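Local coordinates for beta-galactosidase (Geobacillus stearothermophilus, PDB 4OIF) that hydrolyses terminal non-reducing beta-D-galactose residues from beta-D-galactosides as an intracellular, homotrimeric, zinc-binding GH42 glycoside hydrolase, at the interface of chains A and B. Coordinates in Å, arbitrary orientation; residue numbers count along the deposited sequence, not the author numbering. Chains: chain A/B, Beta-galactosidase.

Contact 1: the interface of chains A and B. Residues chain A 194-197; chain B 25, 53, 92, 118-119, 370.
A:Trp196 reaches from the short 3-10 helix 195-197 into chain B and lies against B:Arg119, B:Phe53 and B:Glu370, in a part of the homotrimer's subunit interface that borders the predicted active site of chain B. It buries more surface than any other residue of this patch. Its CG is anti to the carbonyl carbon (chi1 -73°), which lays the indole side by side with the B:Phe53 side chain, pointing the same way. A:Trp196 CD1 sits over the centre of the B:Phe53 ring, 3.7 Å from B:Phe53 CD2. The far indole face takes B:Arg119, whose CD methylene stands 3.6 Å from the centroid of the six-membered ring in a CH-pi contact. On the other indole face rests CE2 of A:Phe195, so the ring is held between its own neighbour and the arginine. An alanine here would probably open a gap between B:Phe53 and B:Arg119 and leave the arginine, a predicted substrate-binding residue, without the indole that its CD packs on. B:Gln25 works at the margin, its NE2 giving a nearly straight bond to a water that also meets A:Ser194 O. The indole N-H points past the arginine to another water, 2.9 Å from NE1, and that water stands 2.8 Å from the carboxylate OE1 of B:Glu370.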
loop_
_atom_site.group_PDB
_atom_site.type_symbol
_atom_site.label_atom_id
_atom_site.label_comp_id
_atom_site.label_asym_id
_atom_site.label_seq_id
_atom_site.Cartn_x
_atom_site.Cartn_y
_atom_site.Cartn_z
ATOM N N SER A 194 31.163 -11.117 6.266
ATOM C CA SER A 194 31.940 -11.314 5.048
ATOM C C SER A 194 31.056 -11.233 3.807
ATOM O O SER A 194 31.476 -10.759 2.755
ATOM C CB SER A 194 32.664 -12.658 5.087
ATOM O OG SER A 194 31.772 -13.689 5.459
ATOM N N PHE A 195 29.826 -11.713 3.948
ATOM C CA PHE A 195 28.817 -11.648 2.902
ATOM C C PHE A 195 28.556 -10.193 2.477
ATOM O O PHE A 195 28.298 -9.329 3.316
ATOM C CB PHE A 195 27.532 -12.320 3.408
ATOM C CG PHE A 195 26.391 -12.272 2.443
ATOM C CD1 PHE A 195 26.346 -13.134 1.358
ATOM C CD2 PHE A 195 25.351 -11.369 2.624
ATOM C CE1 PHE A 195 25.286 -13.094 0.463
ATOM C CE2 PHE A 195 24.285 -11.329 1.730
ATOM C CZ PHE A 195 24.257 -12.192 0.650
ATOM N N TRP A 196 28.646 -9.931 1.175
ATOM C CA TRP A 196 28.444 -8.586 0.619
ATOM C C TRP A 196 29.416 -7.551 1.199
ATOM O O TRP A 196 29.092 -6.368 1.289
ATOM C CB TRP A 196 26.992 -8.125 0.826
ATOM C CG TRP A 196 26.027 -8.834 -0.078
ATOM C CD1 TRP A 196 26.332 -9.739 -1.041
ATOM C CD2 TRP A 196 24.604 -8.696 -0.093
ATOM N NE1 TRP A 196 25.189 -10.179 -1.662
ATOM C CE2 TRP A 196 24.112 -9.551 -1.099
ATOM C CE3 TRP A 196 23.696 -7.943 0.656
ATOM C CZ2 TRP A 196 22.749 -9.677 -1.375
ATOM C CZ3 TRP A 196 22.339 -8.067 0.375
ATOM C CH2 TRP A 196 21.881 -8.927 -0.627
ATOM N N SER A 197 30.597 -8.023 1.593
ATOM C CA SER A 197 31.735 -7.170 1.940
ATOM C C SER A 197 31.391 -6.217 3.093
ATOM O O SER A 197 31.819 -5.059 3.124
ATOM C CB SER A 197 32.217 -6.395 0.703
ATOM O OG SER A 197 33.535 -5.896 0.889
ATOM N N GLN B 25 34.217 -16.166 2.640
ATOM C CA GLN B 25 33.352 -16.293 3.806
ATOM C C GLN B 25 33.768 -17.479 4.671
ATOM O O GLN B 25 33.185 -17.710 5.729
ATOM C CB GLN B 25 31.890 -16.438 3.375
ATOM C CG GLN B 25 31.332 -15.221 2.645
ATOM C CD GLN B 25 30.029 -15.531 1.946
ATOM O OE1 GLN B 25 29.315 -16.447 2.333
ATOM N NE2 GLN B 25 29.729 -14.791 0.892
ATOM N N PHE B 53 32.083 -10.062 -4.129
ATOM C CA PHE B 53 31.952 -9.218 -2.953
ATOM C C PHE B 53 33.102 -9.408 -1.983
ATOM O O PHE B 53 32.896 -9.462 -0.771
ATOM C CB PHE B 53 30.621 -9.488 -2.259
ATOM C CG PHE B 53 29.433 -9.268 -3.152
ATOM C CD1 PHE B 53 28.990 -7.979 -3.429
ATOM C CD2 PHE B 53 28.780 -10.345 -3.742
ATOM C CE1 PHE B 53 27.898 -7.773 -4.266
ATOM C CE2 PHE B 53 27.695 -10.145 -4.581
ATOM C CZ PHE B 53 27.245 -8.862 -4.837
ATOM N N ALA B 92 30.095 -3.983 -3.902
ATOM C CA ALA B 92 29.883 -3.675 -2.497
ATOM C C ALA B 92 31.158 -3.106 -1.883
ATOM O O ALA B 92 32.126 -3.836 -1.713
ATOM C CB ALA B 92 29.437 -4.909 -1.750
ATOM N N GLY B 118 23.883 -2.699 2.474
ATOM C CA GLY B 118 23.408 -3.319 1.251
ATOM C C GLY B 118 24.513 -3.515 0.225
ATOM O O GLY B 118 25.643 -3.878 0.569
ATOM N N ARG B 119 24.188 -3.272 -1.042
ATOM C CA ARG B 119 25.132 -3.495 -2.129
ATOM C C ARG B 119 24.615 -2.825 -3.394
ATOM O O ARG B 119 23.505 -2.305 -3.395
ATOM C CB ARG B 119 25.332 -4.994 -2.378
ATOM C CG ARG B 119 24.174 -5.623 -3.142
ATOM C CD ARG B 119 24.320 -7.108 -3.307
ATOM N NE ARG B 119 23.111 -7.691 -3.876
ATOM C CZ ARG B 119 23.040 -8.912 -4.401
ATOM N NH1 ARG B 119 24.106 -9.705 -4.416
ATOM N NH2 ARG B 119 21.891 -9.344 -4.901
ATOM N N GLU B 370 21.292 -14.017 2.481
ATOM C CA GLU B 370 21.019 -15.084 1.529
ATOM C C GLU B 370 21.423 -16.460 2.038
ATOM O O GLU B 370 21.654 -17.368 1.249
ATOM C CB GLU B 370 21.710 -14.787 0.192
ATOM C CG GLU B 370 21.026 -13.674 -0.611
ATOM C CD GLU B 370 21.772 -13.299 -1.894
ATOM O OE1 GLU B 370 22.950 -13.675 -2.054
ATOM O OE2 GLU B 370 21.185 -12.609 -2.746
HETATM O O HOH W 1 32.508 -15.734 7.150
HETATM O O HOH W 2 25.010 -12.411 -3.548
HETATM O O HOH W 3 31.571 -12.841 0.288
#

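Contact 2: the interface of chains A and B. Residues chain A 533-536, 539; chain B 289-291, 333, 335.
The end of strand 527-534 and the loop after it, in the trimerisation region of chain A, bring A:Tyr536 and A:Asp539 against two loops of chain B that carry B:Asn291, B:Val333 and B:Lys335. A:Tyr536 slots its ring between B:Asn291 and B:Val333. The CA of B:Asn291 lies over the centre of one face, and CG1 of B:Val333 covers the opposite face, 3.5 Å from the ring centroid. CG1 is anti to its backbone N (chi1 175°), which turns this methyl onto the ring. The aliphatic stem of B:Lys335 closes the ring edge, with CD 3.5 Å from CD1 of the tyrosine. An alanine in place of A:Tyr536 would probably leave B:Val333 and B:Asn291 facing a gap and strip two waters of their phenol partner. B:Lys335 runs out extended to meet A:Asp539 tip to tip, NZ making a salt bridge of 2.7 Å to OD2. The same amino group also donates to the main-chain O of B:His290, a second grip that fixes its position. OD2 accepts in addition from the backbone N of A:Tyr536, and the two donors come from opposite faces of the carboxylate plane. At the far end of the ring the phenol OH is 2.6 Å from a water that in turn lies 2.6 Å from the carbonyl O of B:Trp289.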
loop_
_atom_site.group_PDB
_atom_site.type_symbol
_atom_site.label_atom_id
_atom_site.label_comp_id
_atom_site.label_asym_id
_atom_site.label_seq_id
_atom_site.Cartn_x
_atom_site.Cartn_y
_atom_site.Cartn_z
ATOM N N ASP A 533 9.719 -27.877 2.434
ATOM C CA ASP A 533 8.976 -27.535 1.238
ATOM C C ASP A 533 8.025 -26.379 1.523
ATOM O O ASP A 533 7.106 -26.519 2.338
ATOM C CB ASP A 533 8.203 -28.750 0.743
ATOM C CG ASP A 533 7.729 -28.597 -0.677
ATOM O OD1 ASP A 533 8.371 -27.861 -1.465
ATOM O OD2 ASP A 533 6.710 -29.227 -1.001
ATOM N N THR A 534 8.243 -25.241 0.863
ATOM C CA THR A 534 7.368 -24.082 1.032
ATOM C C THR A 534 6.351 -24.000 -0.101
ATOM O O THR A 534 6.719 -23.983 -1.271
ATOM C CB THR A 534 8.165 -22.774 1.089
ATOM O OG1 THR A 534 9.007 -22.772 2.250
ATOM C CG2 THR A 534 7.215 -21.586 1.155
ATOM N N LEU A 535 5.070 -23.930 0.249
ATOM C CA LEU A 535 4.006 -24.055 -0.745
ATOM C C LEU A 535 3.297 -22.744 -1.064
ATOM O O LEU A 535 3.248 -21.841 -0.239
ATOM C CB LEU A 535 2.974 -25.072 -0.268
ATOM C CG LEU A 535 3.564 -26.423 0.142
ATOM C CD1 LEU A 535 2.451 -27.395 0.471
ATOM C CD2 LEU A 535 4.449 -26.968 -0.973
ATOM N N TYR A 536 2.759 -22.656 -2.279
ATOM C CA TYR A 536 1.921 -21.533 -2.695
ATOM C C TYR A 536 0.528 -21.698 -2.101
ATOM O O TYR A 536 0.170 -22.804 -1.708
ATOM C CB TYR A 536 1.869 -21.451 -4.228
ATOM C CG TYR A 536 3.109 -20.824 -4.805
ATOM C CD1 TYR A 536 4.259 -21.579 -5.030
ATOM C CD2 TYR A 536 3.149 -19.468 -5.082
ATOM C CE1 TYR A 536 5.410 -20.992 -5.541
ATOM C CE2 TYR A 536 4.283 -18.872 -5.580
ATOM C CZ TYR A 536 5.414 -19.632 -5.811
ATOM O OH TYR A 536 6.535 -19.014 -6.318
ATOM N N ASP A 539 -1.581 -24.523 -3.272
ATOM C CA ASP A 539 -0.969 -25.846 -3.127
ATOM C C ASP A 539 -1.590 -26.586 -1.949
ATOM O O ASP A 539 -1.975 -25.971 -0.954
ATOM C CB ASP A 539 0.548 -25.740 -2.934
ATOM C CG ASP A 539 1.266 -25.270 -4.187
ATOM O OD1 ASP A 539 0.668 -25.375 -5.280
ATOM O OD2 ASP A 539 2.426 -24.801 -4.077
ATOM N N TRP B 289 9.478 -21.070 -10.553
ATOM C CA TRP B 289 8.965 -22.398 -10.900
ATOM C C TRP B 289 7.956 -22.924 -9.877
ATOM O O TRP B 289 8.118 -22.731 -8.667
ATOM C CB TRP B 289 10.117 -23.406 -11.050
ATOM C CG TRP B 289 11.097 -23.084 -12.174
ATOM C CD1 TRP B 289 12.412 -22.714 -12.042
ATOM C CD2 TRP B 289 10.829 -23.092 -13.586
ATOM N NE1 TRP B 289 12.974 -22.504 -13.280
ATOM C CE2 TRP B 289 12.026 -22.726 -14.242
ATOM C CE3 TRP B 289 9.696 -23.378 -14.360
ATOM C CZ2 TRP B 289 12.119 -22.634 -15.630
ATOM C CZ3 TRP B 289 9.788 -23.291 -15.737
ATOM C CH2 TRP B 289 10.991 -22.924 -16.360
ATOM N N HIS B 290 6.909 -23.564 -10.397
ATOM C CA HIS B 290 5.890 -24.263 -9.616
ATOM C C HIS B 290 4.966 -23.306 -8.866
ATOM O O HIS B 290 4.310 -23.702 -7.902
ATOM C CB HIS B 290 6.535 -25.245 -8.637
ATOM C CG HIS B 290 7.591 -26.105 -9.252
ATOM N ND1 HIS B 290 7.386 -26.828 -10.407
ATOM C CD2 HIS B 290 8.868 -26.362 -8.869
ATOM C CE1 HIS B 290 8.487 -27.495 -10.710
ATOM N NE2 HIS B 290 9.404 -27.226 -9.794
ATOM N N ASN B 291 4.908 -22.050 -9.309
ATOM C CA ASN B 291 3.960 -21.103 -8.735
ATOM C C ASN B 291 2.525 -21.531 -9.073
ATOM O O ASN B 291 2.316 -22.411 -9.913
ATOM C CB ASN B 291 4.235 -19.674 -9.227
ATOM C CG ASN B 291 3.931 -19.489 -10.701
ATOM O OD1 ASN B 291 2.770 -19.491 -11.110
ATOM N ND2 ASN B 291 4.971 -19.320 -11.506
ATOM N N VAL B 333 7.167 -16.538 -2.099
ATOM C CA VAL B 333 7.113 -17.965 -1.799
ATOM C C VAL B 333 8.373 -18.666 -2.317
ATOM O O VAL B 333 8.555 -18.851 -3.524
ATOM C CB VAL B 333 5.860 -18.637 -2.413
ATOM C CG1 VAL B 333 5.898 -20.150 -2.196
ATOM C CG2 VAL B 333 4.583 -18.041 -1.823
ATOM N N LYS B 335 9.707 -21.575 -2.971
ATOM C CA LYS B 335 9.451 -22.965 -3.299
ATOM C C LYS B 335 10.580 -23.504 -4.150
ATOM O O LYS B 335 11.064 -22.812 -5.037
ATOM C CB LYS B 335 8.114 -23.085 -4.044
ATOM C CG LYS B 335 7.677 -24.506 -4.324
ATOM C CD LYS B 335 6.233 -24.489 -4.737
ATOM C CE LYS B 335 5.726 -25.852 -5.137
ATOM N NZ LYS B 335 4.399 -25.686 -5.774
HETATM O O HOH W 4 8.421 -20.715 -6.994
HETATM O O HOH W 5 1.719 -24.318 -7.515
HETATM O O HOH W 6 6.782 -16.287 -5.041
#

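Contact 3: the interface of chains A and B. Residues chain A 505-506, 510, 512-514; chain B 366-367, 371-372, 379.
A:Ala512 buries more surface than any other residue here (54 Å²), set against B:Arg366 and B:His379 in the subunit interface of the homotrimer. The main chain of the alanine is gripped at both polar atoms: its N donates to the carbonyl O of B:Arg366 at 3.0 Å, and its O accepts from the guanidinium NE of the same arginine at 2.8 Å. The extended arginine side chain, CG anti to the backbone N (chi1 -177°), runs alongside A:Ala512 and carries NE to that carbonyl. The methyl CB of A:Ala512 sits over the centre of the B:His379 imidazole, 3.4 Å from the centroid. The ring is fixed at its edge, where NE2 donates to the main-chain O of B:Lys371, 2.8 Å away. A:Leu514 covers the flank, its CG above the rim of the guanidinium and its CD2 4.0 Å from CB of B:His379. Further along, B:Lys371 crosses A:Asp510 at about a right angle and bends at its last torsion (chi4 -75°) to bring NZ within 2.6 Å of the carboxylate OD2, a salt bridge on the syn side but 29° out of the carboxylate plane. All the residues involved are in loops: chain A offers the stretch between strand 496-500 and helix 519-525, and chain B the segment between strand 356-359 and helix 386-399.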
loop_
_atom_site.group_PDB
_atom_site.type_symbol
_atom_site.label_atom_id
_atom_site.label_comp_id
_atom_site.label_asym_id
_atom_site.label_seq_id
_atom_site.Cartn_x
_atom_site.Cartn_y
_atom_site.Cartn_z
ATOM N N ILE A 505 16.812 -24.677 13.257
ATOM C CA ILE A 505 17.499 -24.438 11.995
ATOM C C ILE A 505 18.777 -23.635 12.197
ATOM O O ILE A 505 19.774 -23.779 11.475
ATOM C CB ILE A 505 16.570 -23.700 11.039
ATOM C CG1 ILE A 505 15.280 -24.506 10.870
ATOM C CG2 ILE A 505 17.244 -23.447 9.700
ATOM C CD1 ILE A 505 15.517 -25.937 10.410
ATOM N N VAL A 506 18.740 -22.835 13.251
ATOM C CA VAL A 506 19.574 -21.660 13.384
ATOM C C VAL A 506 19.931 -21.451 14.853
ATOM O O VAL A 506 19.123 -21.772 15.731
ATOM C CB VAL A 506 18.812 -20.451 12.770
ATOM C CG1 VAL A 506 18.578 -19.329 13.774
ATOM C CG2 VAL A 506 19.501 -19.977 11.517
ATOM N N ASP A 510 21.305 -16.357 14.636
ATOM C CA ASP A 510 20.709 -16.636 13.331
ATOM C C ASP A 510 21.775 -17.204 12.369
ATOM O O ASP A 510 21.769 -16.963 11.162
ATOM C CB ASP A 510 20.029 -15.389 12.748
ATOM C CG ASP A 510 19.060 -15.728 11.605
ATOM O OD1 ASP A 510 18.232 -16.657 11.759
ATOM O OD2 ASP A 510 19.150 -15.085 10.535
ATOM N N ALA A 512 23.198 -20.540 10.645
ATOM C CA ALA A 512 22.758 -21.894 10.319
ATOM C C ALA A 512 23.634 -22.968 10.975
ATOM O O ALA A 512 24.866 -22.879 10.924
ATOM C CB ALA A 512 22.738 -22.084 8.819
ATOM N N TYR A 513 22.996 -23.960 11.606
ATOM C CA TYR A 513 23.701 -25.154 12.094
ATOM C C TYR A 513 24.210 -25.925 10.892
ATOM O O TYR A 513 23.481 -26.134 9.915
ATOM C CB TYR A 513 22.795 -26.056 12.943
ATOM C CG TYR A 513 22.546 -25.554 14.341
ATOM C CD1 TYR A 513 23.504 -25.717 15.333
ATOM C CD2 TYR A 513 21.343 -24.925 14.681
ATOM C CE1 TYR A 513 23.291 -25.258 16.622
ATOM C CE2 TYR A 513 21.115 -24.466 15.980
ATOM C CZ TYR A 513 22.098 -24.639 16.941
ATOM O OH TYR A 513 21.907 -24.190 18.224
ATOM N N LEU A 514 25.464 -26.340 10.948
ATOM C CA LEU A 514 26.082 -26.931 9.780
ATOM C C LEU A 514 26.167 -28.439 9.898
ATOM O O LEU A 514 26.240 -28.987 10.995
ATOM C CB LEU A 514 27.479 -26.349 9.566
ATOM C CG LEU A 514 27.634 -24.862 9.232
ATOM C CD1 LEU A 514 29.081 -24.610 8.823
ATOM C CD2 LEU A 514 26.672 -24.415 8.137
ATOM N N ARG B 366 26.533 -19.143 5.569
ATOM C CA ARG B 366 26.035 -19.641 6.843
ATOM C C ARG B 366 25.103 -18.632 7.514
ATOM O O ARG B 366 24.175 -19.004 8.241
ATOM C CB ARG B 366 27.188 -19.997 7.776
ATOM C CG ARG B 366 26.699 -20.579 9.083
ATOM C CD ARG B 366 27.825 -20.922 10.008
ATOM N NE ARG B 366 27.314 -21.592 11.195
ATOM C CZ ARG B 366 28.073 -21.989 12.205
ATOM N NH1 ARG B 366 29.380 -21.783 12.157
ATOM N NH2 ARG B 366 27.527 -22.589 13.257
ATOM N N GLY B 367 25.348 -17.352 7.268
ATOM C CA GLY B 367 24.490 -16.318 7.814
ATOM C C GLY B 367 24.198 -15.214 6.823
ATOM O O GLY B 367 24.598 -15.294 5.644
ATOM N N LYS B 371 21.476 -16.627 3.354
ATOM C CA LYS B 371 21.796 -17.931 3.929
ATOM C C LYS B 371 20.805 -19.046 3.528
ATOM O O LYS B 371 21.161 -20.227 3.581
ATOM C CB LYS B 371 21.880 -17.838 5.464
ATOM C CG LYS B 371 20.549 -17.712 6.210
ATOM C CD LYS B 371 20.814 -17.418 7.694
ATOM C CE LYS B 371 19.572 -17.637 8.576
ATOM N NZ LYS B 371 18.534 -16.572 8.459
ATOM N N PHE B 372 19.585 -18.694 3.119
ATOM C CA PHE B 372 18.643 -19.717 2.648
ATOM C C PHE B 372 18.409 -19.658 1.136
ATOM O O PHE B 372 17.503 -20.318 0.615
ATOM C CB PHE B 372 17.313 -19.613 3.402
ATOM C CG PHE B 372 17.439 -19.909 4.865
ATOM C CD1 PHE B 372 18.371 -20.829 5.314
ATOM C CD2 PHE B 372 16.652 -19.258 5.795
ATOM C CE1 PHE B 372 18.516 -21.102 6.669
ATOM C CE2 PHE B 372 16.789 -19.529 7.155
ATOM C CZ PHE B 372 17.720 -20.455 7.590
ATOM N N HIS B 379 23.692 -26.409 3.899
ATOM C CA HIS B 379 24.343 -26.269 5.193
ATOM C C HIS B 379 24.818 -27.625 5.720
ATOM O O HIS B 379 25.735 -27.691 6.552
ATOM C CB HIS B 379 23.393 -25.610 6.196
ATOM C CG HIS B 379 23.033 -24.206 5.841
ATOM N ND1 HIS B 379 23.963 -23.188 5.800
ATOM C CD2 HIS B 379 21.848 -23.649 5.498
ATOM C CE1 HIS B 379 23.364 -22.065 5.444
ATOM N NE2 HIS B 379 22.080 -22.318 5.258
#

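Contact 4: the interface of chains A and B. Residues chain A 191-192, 195, 216-217; chain B 25, 365, 367-370.
A:Trp192 and A:Phe195 pack against the B:Gly367 to B:Glu370 stretch and B:Gln25, the close-fitting half of this part of the trimer's subunit interface. The indole of A:Trp192, its CG anti to the backbone N (chi1 -153°), lays one face against the backbone of B:Gly367, whose N stands over the ring rim and whose CA is 3.6 Å from CB; a glycine brings no side chain to hold the ring off. Its N-H runs nearly straight (165°) to the amide OE1 of B:Gln25 at 3.0 Å, but reaches it from above the carbonyl plane. The in-plane lone pair is used instead by the hydroxyl OG of B:Ser365, 2.9 Å away, so that OE1 is held by two donors and the amide has little freedom to turn. Beside the indole, A:Phe195 puts CD2 3.6 Å from CB of B:Ser368 and CE2 near CB of B:Phe369. The watery side begins at the B:Ser368 hydroxyl. Its direct bond to A:Thr216 O is long and weak, and two waters do most of the bridging. One, 2.9 Å from OG, also meets the carbonyl oxygens of A:Trp192 and A:Phe195; the other, also bound to B:Ser368 OG, meets both O and OG1 of A:Thr216. B:Phe369 crosses A:Thr216 at about a right angle, its CD1 3.5 Å from CA. Chain A supplies the turn that follows helix 184-191 and the residues leading into helix 218-246, while chain B supplies mainly the loop after strand 356-359.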
loop_
_atom_site.group_PDB
_atom_site.type_symbol
_atom_site.label_atom_id
_atom_site.label_comp_id
_atom_site.label_asym_id
_atom_site.label_seq_id
_atom_site.Cartn_x
_atom_site.Cartn_y
_atom_site.Cartn_z
ATOM N N TRP A 191 27.788 -12.453 12.867
ATOM C CA TRP A 191 26.846 -11.818 11.943
ATOM C C TRP A 191 27.052 -12.207 10.494
ATOM O O TRP A 191 26.265 -11.799 9.633
ATOM C CB TRP A 191 26.948 -10.305 12.039
ATOM C CG TRP A 191 26.423 -9.741 13.283
ATOM C CD1 TRP A 191 25.879 -10.421 14.338
ATOM C CD2 TRP A 191 26.380 -8.361 13.626
ATOM N NE1 TRP A 191 25.496 -9.537 15.319
ATOM C CE2 TRP A 191 25.794 -8.266 14.904
ATOM C CE3 TRP A 191 26.775 -7.194 12.976
ATOM C CZ2 TRP A 191 25.598 -7.053 15.537
ATOM C CZ3 TRP A 191 26.589 -5.992 13.608
ATOM C CH2 TRP A 191 26.005 -5.927 14.876
ATOM N N TRP A 192 28.119 -12.966 10.229
ATOM C CA TRP A 192 28.505 -13.382 8.871
ATOM C C TRP A 192 28.670 -12.171 7.942
ATOM O O TRP A 192 28.111 -12.127 6.838
ATOM C CB TRP A 192 27.477 -14.371 8.293
ATOM C CG TRP A 192 28.061 -15.301 7.259
ATOM C CD1 TRP A 192 27.946 -15.195 5.909
ATOM C CD2 TRP A 192 28.875 -16.465 7.502
ATOM N NE1 TRP A 192 28.629 -16.217 5.292
ATOM C CE2 TRP A 192 29.210 -17.009 6.245
ATOM C CE3 TRP A 192 29.346 -17.096 8.656
ATOM C CZ2 TRP A 192 29.992 -18.155 6.108
ATOM C CZ3 TRP A 192 30.118 -18.233 8.522
ATOM C CH2 TRP A 192 30.437 -18.752 7.255
ATOM N N PHE A 195 29.826 -11.713 3.948
ATOM C CA PHE A 195 28.817 -11.648 2.902
ATOM C C PHE A 195 28.556 -10.193 2.477
ATOM O O PHE A 195 28.298 -9.329 3.316
ATOM C CB PHE A 195 27.532 -12.320 3.408
ATOM C CG PHE A 195 26.391 -12.272 2.443
ATOM C CD1 PHE A 195 26.346 -13.134 1.358
ATOM C CD2 PHE A 195 25.351 -11.369 2.624
ATOM C CE1 PHE A 195 25.286 -13.094 0.463
ATOM C CE2 PHE A 195 24.285 -11.329 1.730
ATOM C CZ PHE A 195 24.257 -12.192 0.650
ATOM N N THR A 216 20.121 -5.679 5.718
ATOM C CA THR A 216 20.328 -6.999 5.130
ATOM C C THR A 216 21.245 -7.897 5.973
ATOM O O THR A 216 21.564 -9.022 5.568
ATOM C CB THR A 216 20.937 -6.895 3.709
ATOM O OG1 THR A 216 22.272 -6.367 3.791
ATOM C CG2 THR A 216 20.092 -5.995 2.828
ATOM N N ILE A 217 21.683 -7.409 7.132
ATOM C CA ILE A 217 22.449 -8.251 8.051
ATOM C C ILE A 217 21.549 -8.689 9.215
ATOM O O ILE A 217 21.211 -7.890 10.086
ATOM C CB ILE A 217 23.712 -7.536 8.591
ATOM C CG1 ILE A 217 24.516 -6.890 7.456
ATOM C CG2 ILE A 217 24.593 -8.513 9.350
ATOM C CD1 ILE A 217 25.771 -6.135 7.937
ATOM N N GLN B 25 34.217 -16.166 2.640
ATOM C CA GLN B 25 33.352 -16.293 3.806
ATOM C C GLN B 25 33.768 -17.479 4.671
ATOM O O GLN B 25 33.185 -17.710 5.729
ATOM C CB GLN B 25 31.890 -16.438 3.375
ATOM C CG GLN B 25 31.332 -15.221 2.645
ATOM C CD GLN B 25 30.029 -15.531 1.946
ATOM O OE1 GLN B 25 29.315 -16.447 2.333
ATOM N NE2 GLN B 25 29.729 -14.791 0.892
ATOM N N SER B 365 25.704 -19.480 2.146
ATOM C CA SER B 365 26.286 -18.656 3.195
ATOM C C SER B 365 25.700 -19.074 4.537
ATOM O O SER B 365 24.503 -19.338 4.641
ATOM C CB SER B 365 26.026 -17.170 2.933
ATOM O OG SER B 365 26.551 -16.762 1.681
ATOM N N GLY B 367 25.348 -17.352 7.268
ATOM C CA GLY B 367 24.490 -16.318 7.814
ATOM C C GLY B 367 24.198 -15.214 6.823
ATOM O O GLY B 367 24.598 -15.294 5.644
ATOM N N SER B 368 23.479 -14.206 7.318
ATOM C CA SER B 368 23.158 -12.986 6.581
ATOM C C SER B 368 22.071 -13.240 5.509
ATOM O O SER B 368 21.474 -14.329 5.436
ATOM C CB SER B 368 24.429 -12.386 5.954
ATOM O OG SER B 368 24.309 -10.979 5.862
ATOM N N PHE B 369 21.850 -12.236 4.668
ATOM C CA PHE B 369 20.626 -12.116 3.876
ATOM C C PHE B 369 20.285 -13.307 2.983
ATOM O O PHE B 369 19.110 -13.576 2.744
ATOM C CB PHE B 369 20.710 -10.859 3.008
ATOM C CG PHE B 369 19.369 -10.256 2.671
ATOM C CD1 PHE B 369 18.608 -9.630 3.651
ATOM C CD2 PHE B 369 18.870 -10.307 1.371
ATOM C CE1 PHE B 369 17.369 -9.060 3.352
ATOM C CE2 PHE B 369 17.630 -9.740 1.060
ATOM C CZ PHE B 369 16.882 -9.113 2.056
ATOM N N GLU B 370 21.292 -14.017 2.481
ATOM C CA GLU B 370 21.019 -15.084 1.529
ATOM C C GLU B 370 21.423 -16.460 2.038
ATOM O O GLU B 370 21.654 -17.368 1.249
ATOM C CB GLU B 370 21.710 -14.787 0.192
ATOM C CG GLU B 370 21.026 -13.674 -0.611
ATOM C CD GLU B 370 21.772 -13.299 -1.894
ATOM O OE1 GLU B 370 22.950 -13.675 -2.054
ATOM O OE2 GLU B 370 21.185 -12.609 -2.746
HETATM O O HOH W 7 26.874 -9.602 5.712
HETATM O O HOH W 8 24.070 -8.471 4.345
#

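The four contacts form a band along one A-B boundary of the trimer. Contacts 1 and 4 are close neighbours, with centres about 7 Å apart, and share A:Phe195, B:Gln25 and B:Glu370. Contact 3 lies about 9 Å from contact 4 and joins it through B:Gly367; the chain B loop after strand 356-359 thus serves contacts 1, 3 and 4. Contact 2 stands apart, about 21 Å from contact 3 and 27 Å from contact 1. The centre of contact 1 is about 12 Å from B:Glu158 and B:Glu322, the predicted catalytic pair, suggesting that trimer assembly may help shape chain B's active site.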